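Local coordinates for sporozoite-specific SAG protein (Toxoplasma gondii, PDB 2WNK), which is a surface antigen of the sporozoite stage, related to SAG2, and probably takes part in host-cell attachment as other SRS proteins are thought to do, at residues V17-A20 with G21-V24; A115-S118 with D119-G122; A196-Q199 with S200-K204. One frame throughout, in Å; residues are numbered along the deposited sequence.

How the contacts relate
All three contacts are tight turns that lead into a strand, and they follow one another along the chain. Contact 1 joins strand 12-17 to strand 22-28, and contact 2 leads into strand 121-127; both belong to the first SRS domain. Their centres lie about 25 Å apart, towards different ends of that domain. Strands 12-17 and 121-127 share one sheet. Contact 3 leads into strand 202-207 of the second SRS domain, with its centre about 35 Å from that of contact 2. It touches contact 1, from which its centre is about 14 Å away. The turns at 17-24 and 196-204 thus meet where the two domains face each other.

Contact 1: V17-A20 with G21-V24; sequences VEKA and GHVV
Lys-19 lies across the imidazole of His-22, and this is one close-packed part of the turn. Lys-19 CB sits 3.4 Å from the centroid of the His-22 ring, only 3° off the ring normal, so the CH-pi contact is made squarely over one face. The lysine chain is extended beyond CG. Lys-19 CD follows the ring out to its rim, 3.5 Å from His-22 NE2. The ammonium group continues past the ring and is hydrogen-bonded to the carbonyl O of Cys-158 in the second SRS domain. Lys-19 N is buried here and has no partner in the model.

The ring is also held at its edge. A water in the ring plane lies 2.6 Å from His-22 ND1 and accepts a hydrogen bond from Glu-18 N. This water ties the imidazole to the backbone on the other arm and should limit its rotation.

The buried valine pair is tighter still. Val-17 CG2 and Val-24 CG2 are 3.3 Å apart, closer than usual for two methyl groups. In both valines CG1 is anti to the backbone N (chi1 175° and 179°), which turns CG2 to the partner. Val-86 of strand 80-86 also packs on Val-17.

The looser, solvent side is the bend itself, where Ala-20 and Gly-21 are exposed. His-22 N closes it on Lys-19 O at 3.2 Å. Gly-21 has a positive phi at the third position, where glycine is common in a type II beta turn. Such a turn here carries the chain from strand 12-17 across to strand 22-28 in another sheet.

Contact 2: A115-S118 with D119-G122; sequences AVPS and DKCG
The Lys-120 chain passes Pro-117 at a slant. Lys-120 CB starts 4.1 Å from Pro-117 CB. The lysine CG is anti to the carbonyl carbon (chi1 -66°), and from there the chain runs extended past the proline ring. Lys-120 CD makes the main contact, 4.0 Å from Pro-117 CB and 4.1 Å from Pro-117 CG. CE and NZ then lead away from the turn. The aliphatic chain and the ring are thus in modest van der Waals contact. Asp-119 reaches the same proline from its carboxylate, with Asp-119 OD2 3.6 Å from Pro-117 CB.

Val-116 fills the inner side of the bend. Val-116 CG1 rests against Lys-120 O at 3.3 Å, while Val-116 CG2 packs against the bare CA of Gly-122 at 4.0 Å. Leu-99 of strand 94-101 backs Val-116, Pro-117 and Lys-120.

Lys-120 N donates to Pro-117 O at 3.2 Å and closes a type I beta turn, Pro-117 to Lys-120. Next along the chain, Cys-121 points away from the turn. The bend therefore feeds strand 121-127 near the point where the Cys-6 to Cys-121 disulfide ties that strand to the N-terminal part of the SRS domain.

Contact 3: A196-Q199 with S200-K204; sequences ALEQ and SGLIK
Glu-198 and Leu-202 lie side by side and point the same way. Glu-198 CG is 3.5 Å from Leu-202 CB, and further out Glu-198 OE2 comes 3.8 Å from Leu-202 CD2. The acidic chain bends at chi2 (-101°), so the carboxylate turns alongside the leucine. Beneath them the backbones are joined: Glu-198 N donates to Leu-202 O at 3.2 Å. That bond is nearly straight, at 173°.

Leu-197 and Ile-203 meet differently, their chains crossing at a slant. Leu-197 CD1 touches Ile-203 CD1 at 3.6 Å. The leucine CG is anti to the backbone N (chi1 -174°), and CD1 then bends in to the isoleucine methyl. Ile-165 of strand 164-166 packs on both residues. Ile-203 is buried, while Leu-197 stays partly exposed at its margin.

Across the bend Gly-201 N donates to Glu-198 O at 2.9 Å, which closes a type I beta turn from Glu-198 to Gly-201. Ser-200 OG may also accept from Leu-202 N, as in an ST turn, but the position of that hydroxyl is doubtful. The positive phi of Gly-201 makes it the bulge residue. With the two backbone bonds to Glu-198, this is a type I turn with a G1 beta bulge, the 3:5 hairpin that links antiparallel strands 193-194 and 202-207.

Contact 1: V17-A20 with G21-V24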
loop_
_atom_site.group_PDB
_atom_site.type_symbol
_atom_site.label_atom_id
_atom_site.label_comp_id
_atom_site.label_asym_id
_atom_site.label_seq_id
_atom_site.Cartn_x
_atom_site.Cartn_y
_atom_site.Cartn_z
ATOM N N VAL A 17 -0.186 2.630 6.388
ATOM C CA VAL A 17 -0.909 2.297 5.170
ATOM C C VAL A 17 0.096 2.320 4.021
ATOM O O VAL A 17 0.687 3.351 3.721
ATOM C CB VAL A 17 -2.076 3.273 4.889
ATOM C CG1 VAL A 17 -2.727 2.953 3.533
ATOM C CG2 VAL A 17 -3.149 3.188 6.017
ATOM N N GLU A 18 0.264 1.180 3.366
ATOM C CA GLU A 18 1.329 1.005 2.374
ATOM C C GLU A 18 0.827 1.009 0.925
ATOM O O GLU A 18 1.592 1.264 -0.017
ATOM C CB GLU A 18 2.042 -0.316 2.651
ATOM C CG GLU A 18 2.395 -0.515 4.115
ATOM C CD GLU A 18 3.872 -0.338 4.380
ATOM O OE1 GLU A 18 4.370 -0.948 5.361
ATOM O OE2 GLU A 18 4.532 0.384 3.595
ATOM N N LYS A 19 -0.457 0.729 0.747
ATOM C CA LYS A 19 -1.006 0.493 -0.584
ATOM C C LYS A 19 -2.359 1.145 -0.754
ATOM O O LYS A 19 -3.143 1.180 0.195
ATOM C CB LYS A 19 -1.228 -0.986 -0.758
ATOM C CG LYS A 19 -0.170 -1.699 -1.412
ATOM C CD LYS A 19 -0.855 -2.869 -2.014
ATOM C CE LYS A 19 0.094 -3.806 -2.624
ATOM N NZ LYS A 19 -0.668 -4.839 -3.356
ATOM N N ALA A 20 -2.631 1.643 -1.955
ATOM C CA ALA A 20 -3.947 2.185 -2.255
ATOM C C ALA A 20 -4.978 1.079 -2.076
ATOM O O ALA A 20 -4.788 -0.037 -2.577
ATOM C CB ALA A 20 -3.989 2.733 -3.676
ATOM N N GLY A 21 -6.066 1.393 -1.372
ATOM C CA GLY A 21 -7.127 0.426 -1.121
ATOM C C GLY A 21 -6.948 -0.423 0.128
ATOM O O GLY A 21 -7.756 -1.327 0.371
ATOM N N HIS A 22 -5.897 -0.181 0.907
ATOM C CA HIS A 22 -5.678 -0.926 2.141
ATOM C C HIS A 22 -6.507 -0.309 3.268
ATOM O O HIS A 22 -6.906 0.854 3.187
ATOM C CB HIS A 22 -4.191 -0.998 2.507
ATOM C CG HIS A 22 -3.476 -2.150 1.860
ATOM N ND1 HIS A 22 -2.233 -2.595 2.272
ATOM C CD2 HIS A 22 -3.857 -2.977 0.855
ATOM C CE1 HIS A 22 -1.870 -3.625 1.527
ATOM N NE2 HIS A 22 -2.836 -3.878 0.663
ATOM N N VAL A 23 -6.787 -1.107 4.291
ATOM C CA VAL A 23 -7.618 -0.654 5.391
ATOM C C VAL A 23 -6.897 -0.825 6.722
ATOM O O VAL A 23 -6.105 -1.772 6.918
ATOM C CB VAL A 23 -9.021 -1.361 5.426
ATOM C CG1 VAL A 23 -9.471 -1.787 4.024
ATOM C CG2 VAL A 23 -9.048 -2.509 6.401
ATOM N N VAL A 24 -7.139 0.128 7.620
ATOM C CA VAL A 24 -6.681 0.051 8.975
ATOM C C VAL A 24 -7.877 -0.147 9.873
ATOM O O VAL A 24 -8.848 0.575 9.783
ATOM C CB VAL A 24 -5.929 1.346 9.399
ATOM C CG1 VAL A 24 -5.486 1.237 10.844
ATOM C CG2 VAL A 24 -4.744 1.565 8.471
HETATM O O HOH W 1 -1.130 -1.332 4.205
#

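Contact 2: A115-S118 with D119-G122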
loop_
_atom_site.group_PDB
_atom_site.type_symbol
_atom_site.label_atom_id
_atom_site.label_comp_id
_atom_site.label_asym_id
_atom_site.label_seq_id
_atom_site.Cartn_x
_atom_site.Cartn_y
_atom_site.Cartn_z
ATOM N N ALA A 115 3.931 13.041 23.424
ATOM C CA ALA A 115 2.961 12.914 24.484
ATOM C C ALA A 115 1.430 12.943 24.163
ATOM O O ALA A 115 0.728 13.953 24.032
ATOM C CB ALA A 115 3.365 13.728 25.735
ATOM N N VAL A 116 0.913 11.741 24.156
ATOM C CA VAL A 116 -0.494 11.522 24.300
ATOM C C VAL A 116 -0.947 11.964 25.718
ATOM O O VAL A 116 -0.196 11.845 26.686
ATOM C CB VAL A 116 -0.696 10.006 24.063
ATOM C CG1 VAL A 116 -2.085 9.560 24.484
ATOM C CG2 VAL A 116 -0.389 9.680 22.598
ATOM N N PRO A 117 -2.168 12.508 25.841
ATOM C CA PRO A 117 -2.693 12.872 27.144
ATOM C C PRO A 117 -2.663 11.686 28.105
ATOM O O PRO A 117 -2.843 10.531 27.687
ATOM C CB PRO A 117 -4.133 13.296 26.841
ATOM C CG PRO A 117 -4.050 13.827 25.411
ATOM C CD PRO A 117 -3.092 12.862 24.752
ATOM N N SER A 118 -2.430 11.964 29.383
ATOM C CA SER A 118 -2.203 10.865 30.318
ATOM C C SER A 118 -3.459 10.027 30.561
ATOM O O SER A 118 -3.358 8.924 31.131
ATOM C CB SER A 118 -1.656 11.396 31.653
ATOM O OG SER A 118 -2.566 12.309 32.202
ATOM N N ASP A 119 -4.626 10.554 30.182
ATOM C CA ASP A 119 -5.902 9.834 30.374
ATOM C C ASP A 119 -6.554 9.334 29.090
ATOM O O ASP A 119 -7.746 8.991 29.103
ATOM C CB ASP A 119 -6.924 10.719 31.113
ATOM C CG ASP A 119 -7.182 12.035 30.384
ATOM O OD1 ASP A 119 -8.228 12.660 30.651
ATOM O OD2 ASP A 119 -6.365 12.424 29.538
ATOM N N LYS A 120 -5.785 9.298 28.014
ATOM C CA LYS A 120 -6.311 8.895 26.684
ATOM C C LYS A 120 -5.314 7.974 26.019
ATOM O O LYS A 120 -4.176 7.902 26.456
ATOM C CB LYS A 120 -6.565 10.141 25.816
ATOM C CG LYS A 120 -7.689 11.019 26.381
ATOM C CD LYS A 120 -7.820 12.348 25.624
ATOM C CE LYS A 120 -8.514 13.401 26.482
ATOM N NZ LYS A 120 -9.051 14.503 25.648
ATOM N N CYS A 121 -5.721 7.289 24.939
ATOM C CA CYS A 121 -4.800 6.424 24.216
ATOM C C CYS A 121 -4.757 6.932 22.781
ATOM O O CYS A 121 -5.801 7.300 22.229
ATOM C CB CYS A 121 -5.264 4.932 24.291
ATOM S SG CYS A 121 -4.117 3.787 23.449
ATOM N N GLY A 122 -3.570 6.983 22.166
ATOM C CA GLY A 122 -3.413 7.645 20.871
ATOM C C GLY A 122 -3.287 6.603 19.755
ATOM O O GLY A 122 -2.768 5.503 19.969
#

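Contact 3: A196-Q199 with S200-K204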
loop_
_atom_site.group_PDB
_atom_site.type_symbol
_atom_site.label_atom_id
_atom_site.label_comp_id
_atom_site.label_asym_id
_atom_site.label_seq_id
_atom_site.Cartn_x
_atom_site.Cartn_y
_atom_site.Cartn_z
ATOM N N ALA A 196 12.693 -7.043 -4.338
ATOM C CA ALA A 196 11.706 -7.747 -3.533
ATOM C C ALA A 196 10.354 -7.070 -3.534
ATOM O O ALA A 196 10.268 -5.856 -3.573
ATOM C CB ALA A 196 12.241 -7.892 -2.074
ATOM N N LEU A 197 9.279 -7.838 -3.503
ATOM C CA LEU A 197 7.951 -7.212 -3.515
ATOM C C LEU A 197 7.717 -6.229 -2.333
ATOM O O LEU A 197 7.646 -6.647 -1.201
ATOM C CB LEU A 197 6.872 -8.310 -3.567
ATOM C CG LEU A 197 5.414 -7.852 -3.726
ATOM C CD1 LEU A 197 5.218 -7.007 -4.967
ATOM C CD2 LEU A 197 4.439 -9.057 -3.740
ATOM N N GLU A 198 7.610 -4.920 -2.589
ATOM C CA GLU A 198 7.311 -4.021 -1.470
ATOM C C GLU A 198 5.962 -4.331 -0.781
ATOM O O GLU A 198 5.080 -4.970 -1.352
ATOM C CB GLU A 198 7.324 -2.565 -1.908
ATOM C CG GLU A 198 8.453 -2.197 -2.816
ATOM C CD GLU A 198 9.567 -1.479 -2.105
ATOM O OE1 GLU A 198 9.986 -1.939 -1.012
ATOM O OE2 GLU A 198 10.025 -0.446 -2.652
ATOM N N GLN A 199 5.797 -3.872 0.456
ATOM C CA GLN A 199 4.478 -3.896 1.075
ATOM C C GLN A 199 3.567 -3.034 0.193
ATOM O O GLN A 199 2.349 -3.242 0.085
ATOM C CB GLN A 199 4.587 -3.286 2.458
ATOM C CG GLN A 199 5.721 -3.890 3.309
ATOM C CD GLN A 199 6.551 -2.813 3.992
ATOM O OE1 GLN A 199 7.360 -2.132 3.347
ATOM N NE2 GLN A 199 6.354 -2.651 5.298
ATOM N N SER A 200 4.186 -2.082 -0.481
ATOM C CA SER A 200 3.475 -1.174 -1.382
ATOM C C SER A 200 3.073 -1.846 -2.690
ATOM O O SER A 200 2.279 -1.309 -3.451
ATOM C CB SER A 200 4.388 -0.044 -1.762
ATOM O OG SER A 200 5.597 -0.584 -2.306
ATOM N N GLY A 201 3.647 -3.013 -2.952
ATOM C CA GLY A 201 3.389 -3.741 -4.207
ATOM C C GLY A 201 4.298 -3.293 -5.319
ATOM O O GLY A 201 4.220 -3.797 -6.448
ATOM N N LEU A 202 5.195 -2.385 -4.998
ATOM C CA LEU A 202 6.181 -1.920 -5.991
ATOM C C LEU A 202 7.252 -2.927 -6.355
ATOM O O LEU A 202 7.852 -3.569 -5.482
ATOM C CB LEU A 202 6.816 -0.614 -5.483
ATOM C CG LEU A 202 7.853 0.022 -6.382
ATOM C CD1 LEU A 202 7.157 0.523 -7.638
ATOM C CD2 LEU A 202 8.403 1.217 -5.603
ATOM N N ILE A 203 7.475 -3.078 -7.660
ATOM C CA ILE A 203 8.560 -3.892 -8.176
ATOM C C ILE A 203 9.416 -3.035 -9.111
ATOM O O ILE A 203 8.922 -2.335 -9.968
ATOM C CB ILE A 203 7.994 -5.062 -8.987
ATOM C CG1 ILE A 203 7.181 -6.001 -8.058
ATOM C CG2 ILE A 203 9.071 -5.842 -9.705
ATOM C CD1 ILE A 203 8.102 -6.781 -7.081
ATOM N N LYS A 204 10.714 -3.136 -8.951
ATOM C CA LYS A 204 11.690 -2.496 -9.875
ATOM C C LYS A 204 12.504 -3.587 -10.574
ATOM O O LYS A 204 13.123 -4.464 -9.930
ATOM C CB LYS A 204 12.666 -1.576 -9.106
ATOM C CG LYS A 204 13.690 -0.913 -10.081
ATOM C CD LYS A 204 14.722 -0.030 -9.353
ATOM C CE LYS A 204 14.007 1.146 -8.725
ATOM N NZ LYS A 204 15.071 1.879 -7.924
#